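Local coordinates for protein ribosomal RNA small subunit methyltransferase D (Escherichia coli, PDB 2FPO) that transfers a methyl group from S-adenosyl-L-methionine to N2 of guanine 966 of 16S rRNA within the assembled 30S particle, at residues D55-C61 against A77-I83; P122-V126 against G148-D152; I141-E145 against P167-W173; I156-V162 against Q183-Y189. All coordinates share one frame; numbering follows the deposited sequence.

Contact 1: D55-C61 against A77-I83; sequences DAQCLDC and AAGATLI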
# COMPACT_ATOMS: atom_id res chain seq x y z
N ASP A 55 -5.11 -1.41 -14.31
CA ASP A 55 -4.18 -2.46 -14.69
C ASP A 55 -2.84 -2.40 -13.99
O ASP A 55 -1.92 -3.05 -14.45
CB ASP A 55 -3.95 -2.54 -16.23
CG ASP A 55 -5.18 -3.02 -17.00
OD1 ASP A 55 -6.09 -3.61 -16.40
OD2 ASP A 55 -5.21 -2.82 -18.23
N ALA A 56 -2.73 -1.63 -12.91
CA ALA A 56 -1.50 -1.62 -12.10
C ALA A 56 -1.33 -2.90 -11.28
O ALA A 56 -2.31 -3.48 -10.84
CB ALA A 56 -1.48 -0.41 -11.15
N GLN A 57 -0.08 -3.32 -11.09
CA GLN A 57 0.27 -4.33 -10.11
C GLN A 57 0.66 -3.61 -8.82
O GLN A 57 1.60 -2.79 -8.81
CB GLN A 57 1.39 -5.23 -10.63
CG GLN A 57 0.87 -6.54 -11.29
CD GLN A 57 0.28 -7.56 -10.26
OE1 GLN A 57 -0.37 -8.54 -10.66
NE2 GLN A 57 0.51 -7.34 -8.95
N CYS A 58 -0.05 -3.93 -7.74
CA CYS A 58 0.08 -3.25 -6.45
C CYS A 58 0.57 -4.17 -5.34
O CYS A 58 0.18 -5.34 -5.24
CB CYS A 58 -1.27 -2.64 -6.01
SG CYS A 58 -2.02 -1.58 -7.26
N LEU A 59 1.43 -3.63 -4.51
CA LEU A 59 1.88 -4.38 -3.35
C LEU A 59 1.60 -3.52 -2.11
O LEU A 59 2.00 -2.36 -2.04
CB LEU A 59 3.38 -4.71 -3.52
CG LEU A 59 4.11 -5.24 -2.28
CD1 LEU A 59 3.65 -6.70 -2.03
CD2 LEU A 59 5.63 -5.10 -2.52
N ASP A 60 0.89 -4.09 -1.14
CA ASP A 60 0.65 -3.40 0.13
C ASP A 60 1.49 -4.09 1.23
O ASP A 60 1.18 -5.23 1.62
CB ASP A 60 -0.84 -3.47 0.46
CG ASP A 60 -1.28 -2.46 1.53
OD1 ASP A 60 -0.46 -1.99 2.34
OD2 ASP A 60 -2.47 -2.17 1.55
N CYS A 61 2.52 -3.39 1.71
CA CYS A 61 3.49 -3.97 2.65
C CYS A 61 2.98 -4.23 4.06
O CYS A 61 3.57 -5.07 4.76
CB CYS A 61 4.77 -3.13 2.73
SG CYS A 61 5.63 -3.04 1.13
N ALA A 77 -7.14 -1.99 -10.50
CA ALA A 77 -5.81 -2.58 -10.43
C ALA A 77 -5.90 -3.97 -11.07
O ALA A 77 -6.89 -4.66 -10.89
CB ALA A 77 -5.34 -2.72 -8.96
N ALA A 78 -4.88 -4.35 -11.83
CA ALA A 78 -4.76 -5.69 -12.41
C ALA A 78 -4.57 -6.74 -11.31
O ALA A 78 -5.16 -7.83 -11.37
CB ALA A 78 -3.59 -5.72 -13.39
N GLY A 79 -3.77 -6.40 -10.30
CA GLY A 79 -3.55 -7.33 -9.19
C GLY A 79 -2.96 -6.64 -7.96
O GLY A 79 -2.40 -5.53 -8.06
N ALA A 80 -3.12 -7.30 -6.81
CA ALA A 80 -2.60 -6.80 -5.53
C ALA A 80 -2.12 -7.94 -4.65
O ALA A 80 -2.87 -8.89 -4.35
CB ALA A 80 -3.63 -5.98 -4.80
N THR A 81 -0.88 -7.83 -4.22
CA THR A 81 -0.34 -8.72 -3.21
C THR A 81 -0.35 -7.93 -1.90
O THR A 81 0.18 -6.80 -1.82
CB THR A 81 1.06 -9.17 -3.59
OG1 THR A 81 0.97 -9.93 -4.80
CG2 THR A 81 1.70 -10.01 -2.47
N LEU A 82 -1.01 -8.51 -0.90
CA LEU A 82 -1.29 -7.81 0.35
C LEU A 82 -0.57 -8.53 1.50
O LEU A 82 -0.88 -9.66 1.79
CB LEU A 82 -2.81 -7.76 0.61
CG LEU A 82 -3.66 -7.20 -0.56
CD1 LEU A 82 -5.16 -7.34 -0.28
CD2 LEU A 82 -3.32 -5.74 -0.87
N ILE A 83 0.37 -7.84 2.14
CA ILE A 83 1.23 -8.45 3.14
C ILE A 83 0.79 -7.99 4.55
O ILE A 83 0.64 -6.79 4.78
CB ILE A 83 2.75 -8.09 2.97
CG1 ILE A 83 3.24 -8.25 1.52
CG2 ILE A 83 3.62 -8.96 3.94
CD1 ILE A 83 2.89 -9.63 0.91
O HOH W 1 1.59 -8.85 -6.90
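Cys58 and Asp60 bond through their backbones to Gly79, Thr81 and Ile83, joining the parallel strands 57-60 and 79-83 of a beta-alpha-beta unit whose crossover is helix 67-74. The pair lies within the Rossmann-like sheet of class I methyltransferases, 57-60 being a central strand. Cys58 N gives its hydrogen to Gly79 O at 2.9 Å, and Thr81 N returns one to Cys58 O. At the entrance, Ala56 O receives only weak bonds from the N-H groups of Ala78 and Gly79.

Gln57 lies over the neighbouring strand. Its CB points to the sheet face shared with Leu59 and Thr81; the chain then bends at CG (chi2 -71°), which swings the amide back across the backbone. CD comes over Gly79, and OE1 stands 3.7 Å from Gly79 CA. NE2 makes a close contact with Gly79 O at 3.5 Å and also a weak bond to a water. Glycine suits position 79 because a beta carbon there would run into OE1. With an alanine in place of Gln57, the amide covering Gly79 would be gone and that water would probably lose its NE2 partner.

Thr81 sends OG1 to Arg106, and its methyl CG2 faces Leu59. On the opposite face, toward helix 67-74, Cys58 and Ala80 are small enough to pack on Ala72 and Leu73. There Cys58 SG meets Ala77 CB at 3.9 Å, and Asp60 CB lies 3.6 Å from Leu82 CD2.

Contact 2: P122-V126 against G148-D152; sequences PHNIV and GWLAD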
# COMPACT_ATOMS: atom_id res chain seq x y z
N PRO A 122 8.47 -7.10 -9.84
CA PRO A 122 8.20 -5.66 -9.93
C PRO A 122 6.72 -5.23 -9.85
O PRO A 122 5.84 -5.85 -10.46
CB PRO A 122 8.81 -5.27 -11.28
CG PRO A 122 8.77 -6.55 -12.09
CD PRO A 122 9.03 -7.64 -11.09
N HIS A 123 6.48 -4.17 -9.09
CA HIS A 123 5.15 -3.57 -8.96
C HIS A 123 5.17 -2.11 -9.39
O HIS A 123 6.15 -1.38 -9.15
CB HIS A 123 4.64 -3.68 -7.52
CG HIS A 123 4.40 -5.08 -7.05
ND1 HIS A 123 5.41 -5.92 -6.64
CD2 HIS A 123 3.25 -5.80 -6.98
CE1 HIS A 123 4.90 -7.09 -6.30
NE2 HIS A 123 3.59 -7.05 -6.52
N ASN A 124 4.06 -1.69 -9.99
CA ASN A 124 3.81 -0.33 -10.41
C ASN A 124 3.49 0.62 -9.24
O ASN A 124 3.83 1.82 -9.29
CB ASN A 124 2.63 -0.32 -11.40
CG ASN A 124 2.84 -1.26 -12.56
OD1 ASN A 124 3.68 -1.02 -13.44
ND2 ASN A 124 2.09 -2.37 -12.57
N ILE A 125 2.81 0.09 -8.23
CA ILE A 125 2.34 0.87 -7.07
C ILE A 125 2.59 0.11 -5.77
O ILE A 125 2.13 -1.03 -5.60
CB ILE A 125 0.81 1.22 -7.19
CG1 ILE A 125 0.53 2.03 -8.48
CG2 ILE A 125 0.25 1.89 -5.91
CD1 ILE A 125 -0.94 2.43 -8.69
N VAL A 126 3.27 0.75 -4.84
CA VAL A 126 3.53 0.13 -3.51
C VAL A 126 3.08 1.05 -2.40
O VAL A 126 3.33 2.28 -2.44
CB VAL A 126 5.04 -0.26 -3.32
CG1 VAL A 126 5.30 -0.96 -1.97
CG2 VAL A 126 5.52 -1.14 -4.47
N GLY A 148 14.22 -5.88 -6.11
CA GLY A 148 13.48 -5.99 -7.36
C GLY A 148 11.97 -5.90 -7.23
O GLY A 148 11.23 -6.37 -8.10
N TRP A 149 11.49 -5.28 -6.15
CA TRP A 149 10.05 -5.16 -5.96
C TRP A 149 9.38 -4.04 -6.79
O TRP A 149 8.16 -3.89 -6.79
CB TRP A 149 9.76 -4.94 -4.46
CG TRP A 149 10.15 -6.17 -3.63
CD1 TRP A 149 11.26 -6.33 -2.86
CD2 TRP A 149 9.40 -7.40 -3.54
NE1 TRP A 149 11.25 -7.59 -2.26
CE2 TRP A 149 10.14 -8.27 -2.69
CE3 TRP A 149 8.19 -7.86 -4.11
CZ2 TRP A 149 9.70 -9.56 -2.36
CZ3 TRP A 149 7.76 -9.17 -3.81
CH2 TRP A 149 8.51 -9.99 -2.94
N LEU A 150 10.19 -3.22 -7.45
CA LEU A 150 9.67 -1.99 -8.08
C LEU A 150 9.83 -2.12 -9.58
O LEU A 150 10.87 -2.55 -10.03
CB LEU A 150 10.43 -0.74 -7.56
CG LEU A 150 10.41 -0.49 -6.03
CD1 LEU A 150 11.13 0.79 -5.67
CD2 LEU A 150 8.98 -0.40 -5.57
N ALA A 151 8.79 -1.77 -10.32
CA ALA A 151 8.86 -1.64 -11.77
C ALA A 151 9.69 -0.40 -12.04
O ALA A 151 9.86 0.45 -11.17
CB ALA A 151 7.47 -1.52 -12.40
N ASP A 152 10.25 -0.36 -13.25
CA ASP A 152 11.04 0.75 -13.76
C ASP A 152 10.63 2.15 -13.28
O ASP A 152 11.52 2.89 -12.83
CB ASP A 152 11.14 0.70 -15.30
CG ASP A 152 12.04 -0.44 -15.78
OD1 ASP A 152 12.67 -1.10 -14.91
OD2 ASP A 152 12.12 -0.70 -17.00
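His123 reaches the backbone oxygen of Trp149 twice, through its N-H and, weakly, through its ring. The single parallel bridge formed here, between His123 and Leu150 of the short strand 150-151, sits just before a corner at Asn124, after which the chain runs on as an inner strand of the Rossmann-like sheet. Trp149 O accepts the His123 backbone N-H at 2.9 Å, the nitrogen standing above the carbonyl plane. The same oxygen takes a weak second bond from His123 ND1 at 3.4 Å and lies in the plane of the imidazole, at its edge. ND1 is divided between this oxygen and Thr121 O, both bonds weak. The ring stands beside its own N (chi1 -66°), which brings ND1 round to the acceptor already used by the backbone. One step on, Ala151 N donates to His123 O at 2.9 Å, almost straight at 173°, completing the bridge.

Around these bonds comes a shell of carbon. Pro122, which has no N-H to offer, contributes its ring instead, with CB 4.1 Å from Ala151 CB. The His123 and Trp149 side chains run side by side, CE1 approaching CE3 at 4.0 Å. Gly148 turns the chain with a positive phi of 79°, a conformation that favours glycine.

Farther out, Trp149 is fixed by its NE1, which bonds to Leu116 O, and by Phe115, whose ring meets the indole. His123 packs on Gln57 and Leu59 of the neighbouring strand. Helix 137-146 closes the apolar side through Leu144, which touches both Val126 and Trp149. There Val126 CG2 and Leu150 CD2 meet at 3.7 Å, their side chains about at right angles.

Contact 3: I141-E145 against P167-W173; sequences INLLE and PTVPANW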
# COMPACT_ATOMS: atom_id res chain seq x y z
N ILE A 141 11.68 0.58 2.65
CA ILE A 141 12.10 1.36 1.48
C ILE A 141 13.38 0.80 0.81
O ILE A 141 13.44 0.67 -0.41
CB ILE A 141 12.28 2.83 1.88
CG1 ILE A 141 10.90 3.50 1.97
CG2 ILE A 141 13.30 3.58 0.92
CD1 ILE A 141 10.90 4.85 2.74
N ASN A 142 14.37 0.42 1.62
CA ASN A 142 15.62 -0.11 1.03
C ASN A 142 15.45 -1.50 0.48
O ASN A 142 16.05 -1.83 -0.54
CB ASN A 142 16.75 -0.09 2.04
CG ASN A 142 17.28 1.30 2.31
OD1 ASN A 142 17.71 1.60 3.42
ND2 ASN A 142 17.27 2.15 1.29
N LEU A 143 14.65 -2.33 1.15
CA LEU A 143 14.38 -3.68 0.66
C LEU A 143 13.61 -3.64 -0.65
O LEU A 143 13.93 -4.40 -1.56
CB LEU A 143 13.62 -4.51 1.70
CG LEU A 143 14.47 -4.89 2.93
CD1 LEU A 143 13.56 -5.15 4.11
CD2 LEU A 143 15.39 -6.08 2.68
N LEU A 144 12.61 -2.75 -0.74
CA LEU A 144 11.84 -2.56 -1.99
C LEU A 144 12.76 -2.25 -3.15
O LEU A 144 12.70 -2.88 -4.21
CB LEU A 144 10.74 -1.47 -1.84
CG LEU A 144 9.54 -1.81 -0.95
CD1 LEU A 144 8.66 -0.55 -0.77
CD2 LEU A 144 8.74 -2.98 -1.61
N GLU A 145 13.62 -1.26 -2.96
CA GLU A 145 14.60 -0.88 -3.98
C GLU A 145 15.66 -1.95 -4.29
O GLU A 145 16.08 -2.07 -5.43
CB GLU A 145 15.29 0.42 -3.57
CG GLU A 145 16.36 0.97 -4.54
CD GLU A 145 15.81 1.24 -5.94
OE1 GLU A 145 14.65 1.69 -6.05
OE2 GLU A 145 16.56 1.02 -6.92
N PRO A 167 11.81 10.93 5.05
CA PRO A 167 12.59 9.69 5.16
C PRO A 167 13.76 9.65 4.17
O PRO A 167 13.68 10.24 3.09
CB PRO A 167 11.58 8.60 4.81
CG PRO A 167 10.60 9.29 3.88
CD PRO A 167 10.47 10.69 4.47
N THR A 168 14.84 8.98 4.57
CA THR A 168 15.93 8.64 3.68
C THR A 168 15.38 7.72 2.59
O THR A 168 14.77 6.66 2.87
CB THR A 168 17.13 8.03 4.47
OG1 THR A 168 17.51 8.93 5.52
CG2 THR A 168 18.37 7.81 3.57
N VAL A 169 15.54 8.16 1.34
CA VAL A 169 15.13 7.37 0.19
C VAL A 169 16.35 7.20 -0.71
O VAL A 169 17.27 8.02 -0.65
CB VAL A 169 13.91 8.04 -0.56
CG1 VAL A 169 12.69 8.05 0.36
CG2 VAL A 169 14.26 9.49 -1.05
N PRO A 170 16.38 6.13 -1.53
CA PRO A 170 17.51 5.99 -2.47
C PRO A 170 17.56 7.17 -3.43
O PRO A 170 16.57 7.87 -3.61
CB PRO A 170 17.18 4.68 -3.22
CG PRO A 170 16.26 3.94 -2.28
CD PRO A 170 15.43 5.00 -1.65
N ALA A 171 18.73 7.37 -4.03
CA ALA A 171 18.99 8.51 -4.89
C ALA A 171 18.10 8.56 -6.14
O ALA A 171 17.79 9.63 -6.64
CB ALA A 171 20.48 8.56 -5.27
N ASN A 172 17.69 7.39 -6.63
CA ASN A 172 16.79 7.33 -7.79
C ASN A 172 15.29 7.46 -7.45
O ASN A 172 14.43 7.30 -8.33
CB ASN A 172 17.03 6.05 -8.60
CG ASN A 172 16.81 4.77 -7.79
OD1 ASN A 172 17.01 4.74 -6.57
ND2 ASN A 172 16.41 3.72 -8.47
N TRP A 173 14.98 7.76 -6.19
CA TRP A 173 13.59 8.10 -5.79
C TRP A 173 13.44 9.61 -5.66
O TRP A 173 14.25 10.27 -4.98
CB TRP A 173 13.26 7.51 -4.42
CG TRP A 173 13.09 6.04 -4.33
CD1 TRP A 173 13.79 5.07 -5.01
CD2 TRP A 173 12.19 5.35 -3.45
NE1 TRP A 173 13.35 3.82 -4.62
CE2 TRP A 173 12.38 3.96 -3.66
CE3 TRP A 173 11.25 5.77 -2.49
CZ2 TRP A 173 11.66 2.99 -2.96
CZ3 TRP A 173 10.51 4.78 -1.80
CH2 TRP A 173 10.73 3.42 -2.04
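Glu145 and Trp173 pass in opposite directions, and the indole N-H ends on the carboxylate: Trp173 NE1 donates to Glu145 OE1 at 2.9 Å. The acceptor lies in the indole plane, while the carboxylate is turned 74° from the ring and is met on its anti side, well out of the carboxylate plane. Asn172 supplies the second donor, ND2 reaching OE2 at 3.1 Å from above the carboxylate plane, and its amide also holds Glu192 O. The chain of Glu145 leaves anti to the backbone N (chi1 180°) and bends at CG; this course lays its methylenes along Pro170, CG to CG 3.7 Å. OE1 is also salt-bridged to Arg191. Cut back to an alanine, position 145 would probably leave the indole N-H and the Arg191 charge without their shared mate.

A branched, apolar residue suits position 141: Ile141 CG2 sits over one face of the Trp173 six-membered ring, a CH-pi contact 4.2 Å from the ring centroid. Pro170 CD covers the same face.

The contact thus binds helix 137-146 to the loop entering edge strand 173-181, with Leu150 against Trp173, and Pro167 and Val169 against Tyr189 of strand 184-191.

Contact 4: I156-V162 against Q183-Y189; sequences IYVESEV and QVAYRLY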
# COMPACT_ATOMS: atom_id res chain seq x y z
N ILE A 156 5.63 4.85 -4.98
CA ILE A 156 5.63 4.30 -3.62
C ILE A 156 4.98 5.31 -2.66
O ILE A 156 5.45 6.43 -2.49
CB ILE A 156 7.05 3.94 -3.14
CG1 ILE A 156 7.80 3.06 -4.15
CG2 ILE A 156 7.01 3.27 -1.75
CD1 ILE A 156 8.67 3.87 -5.18
N TYR A 157 3.89 4.91 -2.05
CA TYR A 157 3.18 5.77 -1.11
C TYR A 157 3.78 5.53 0.25
O TYR A 157 3.95 4.37 0.66
CB TYR A 157 1.67 5.45 -1.14
CG TYR A 157 0.85 6.03 0.01
CD1 TYR A 157 0.53 7.39 0.06
CD2 TYR A 157 0.39 5.21 1.04
CE1 TYR A 157 -0.23 7.93 1.12
CE2 TYR A 157 -0.36 5.73 2.09
CZ TYR A 157 -0.67 7.08 2.13
OH TYR A 157 -1.42 7.55 3.18
N VAL A 158 4.13 6.62 0.93
CA VAL A 158 4.76 6.57 2.23
C VAL A 158 4.00 7.51 3.15
O VAL A 158 3.77 8.67 2.83
CB VAL A 158 6.30 6.97 2.19
CG1 VAL A 158 6.89 6.99 3.59
CG2 VAL A 158 7.07 6.01 1.32
N GLU A 159 3.55 6.96 4.27
CA GLU A 159 2.88 7.72 5.29
C GLU A 159 3.79 7.81 6.54
O GLU A 159 4.37 6.79 6.99
CB GLU A 159 1.55 7.04 5.61
CG GLU A 159 0.73 7.73 6.63
CD GLU A 159 -0.67 7.13 6.78
OE1 GLU A 159 -1.31 6.81 5.74
OE2 GLU A 159 -1.11 7.02 7.94
N SER A 160 3.92 9.02 7.09
CA SER A 160 4.83 9.26 8.20
C SER A 160 4.48 10.52 8.99
O SER A 160 4.05 11.50 8.41
CB SER A 160 6.26 9.35 7.68
OG SER A 160 7.19 9.30 8.74
N GLU A 161 4.69 10.49 10.30
CA GLU A 161 4.48 11.66 11.15
C GLU A 161 5.45 12.77 10.75
O GLU A 161 6.64 12.51 10.57
CB GLU A 161 4.66 11.31 12.63
CG GLU A 161 3.54 10.49 13.23
CD GLU A 161 3.36 9.12 12.57
OE1 GLU A 161 4.37 8.38 12.43
OE2 GLU A 161 2.21 8.80 12.21
N VAL A 162 4.92 13.98 10.60
CA VAL A 162 5.72 15.17 10.25
C VAL A 162 7.00 15.29 11.08
O VAL A 162 8.09 15.48 10.54
CB VAL A 162 4.89 16.47 10.42
CG1 VAL A 162 5.80 17.69 10.41
CG2 VAL A 162 3.87 16.56 9.32
N GLN A 183 -0.85 15.88 12.10
CA GLN A 183 0.49 15.51 12.51
C GLN A 183 1.18 14.65 11.43
O GLN A 183 2.27 14.16 11.67
CB GLN A 183 0.40 14.72 13.82
CG GLN A 183 -0.65 13.57 13.77
CD GLN A 183 -0.57 12.58 14.93
OE1 GLN A 183 -0.47 11.37 14.72
NE2 GLN A 183 -0.65 13.09 16.17
N VAL A 184 0.55 14.46 10.26
CA VAL A 184 0.97 13.40 9.31
C VAL A 184 1.33 13.90 7.91
O VAL A 184 0.63 14.71 7.32
CB VAL A 184 -0.08 12.25 9.19
CG1 VAL A 184 0.50 11.05 8.45
CG2 VAL A 184 -0.57 11.81 10.56
N ALA A 185 2.44 13.39 7.38
CA ALA A 185 2.85 13.68 6.01
C ALA A 185 2.55 12.49 5.12
O ALA A 185 2.99 11.37 5.39
CB ALA A 185 4.32 14.07 5.95
N TYR A 186 1.75 12.74 4.09
CA TYR A 186 1.36 11.71 3.12
C TYR A 186 2.14 11.99 1.85
O TYR A 186 2.01 13.06 1.28
CB TYR A 186 -0.14 11.79 2.87
CG TYR A 186 -0.96 11.70 4.13
CD1 TYR A 186 -1.36 10.46 4.64
CD2 TYR A 186 -1.34 12.86 4.82
CE1 TYR A 186 -2.10 10.38 5.79
CE2 TYR A 186 -2.09 12.78 5.98
CZ TYR A 186 -2.47 11.53 6.45
OH TYR A 186 -3.19 11.42 7.60
N ARG A 187 2.96 11.04 1.42
CA ARG A 187 3.87 11.29 0.30
C ARG A 187 3.80 10.18 -0.77
O ARG A 187 3.51 9.03 -0.47
CB ARG A 187 5.31 11.43 0.80
CG ARG A 187 5.52 12.59 1.75
CD ARG A 187 6.95 12.63 2.28
NE ARG A 187 7.14 13.82 3.10
CZ ARG A 187 7.34 13.80 4.42
NH1 ARG A 187 7.38 12.65 5.07
NH2 ARG A 187 7.51 14.92 5.07
N LEU A 188 4.10 10.55 -2.00
CA LEU A 188 4.22 9.63 -3.11
C LEU A 188 5.55 9.89 -3.79
O LEU A 188 5.84 11.02 -4.18
CB LEU A 188 3.04 9.79 -4.06
CG LEU A 188 2.81 8.71 -5.13
CD1 LEU A 188 2.48 7.34 -4.52
CD2 LEU A 188 1.70 9.18 -6.05
N TYR A 189 6.38 8.85 -3.85
CA TYR A 189 7.68 8.91 -4.48
C TYR A 189 7.59 8.23 -5.82
O TYR A 189 6.86 7.26 -5.99
CB TYR A 189 8.77 8.22 -3.64
CG TYR A 189 9.10 8.98 -2.39
CD1 TYR A 189 10.15 9.90 -2.36
CD2 TYR A 189 8.36 8.78 -1.22
CE1 TYR A 189 10.45 10.61 -1.20
CE2 TYR A 189 8.64 9.48 -0.06
CZ TYR A 189 9.67 10.40 -0.05
OH TYR A 189 9.92 11.07 1.11
O HOH W 2 5.42 10.34 4.48
O HOH W 3 7.75 12.78 7.83
O HOH W 4 8.07 16.03 7.74
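Gln183 O receives Val162 N at 2.9 Å, closing the end of an antiparallel pairing between strands 154-161 and 184-191. Val184 comes next; its CG1 lies against Glu159 CG and also over one face of the Tyr186 ring. Ala185 exchanges two bonds with Ser160, Ala185 N to Ser160 O being the shorter at 2.7 Å, and its small CB lets the guanidinium of Arg187 lie over it.

Tyr186 turns its edge to the other strand: Tyr157 OH stands 3.3 Å from Tyr186 CD1, near the ring plane, and gives its proton to Glu159 OE1 at 2.7 Å. Arg187 pairs with Val158 through both backbone groups. Its side chain, extended from CG to NE, runs back along the sheet; NE is salt-bridged to Glu178, while waters in the guanidinium plane connect NH1 to Glu161 O and NH2 to Val162 O. A long arginine thus satisfies carbonyls where the strand ends.

Leu188 faces the other way and brings CD1 to 4.0 Å from Tyr157 CB, on the face packed against helix 39-53, where Leu188 touches Trp48. Tyr189 bonds to Ile156 in both directions, and its CD2 meets Val158 CG2 at 4.0 Å.

Strand 184-191, inserted antiparallel between 154-161 and 173-181, gives the strand order 3-2-1-4-5-7-6 that is the signature of class I methyltransferases.

Contacts 1 and 4 pair strands of the central sheet; contact 2 shares only its strand 123-128 with it and adds the short strand 150-151 at that strand's start. Contact 1, the most buried, is parallel and largely apolar; contact 4 lies on the other side of the chain's centre, antiparallel, with aromatic, charged and water-linked groups toward its outer end. Strand 123-128 joins them, bonding to 57-60 through Ile125 O and Leu59 N, and to 154-161 through Val126 O and Tyr157 N. Contact 3, farthest from the centre, involves a helix and a loop, and relies on a carboxylate and an indole instead of backbone pairing. It still reaches contacts 1 and 4, Leu144 touching Leu59 and Trp173 touching Ile156.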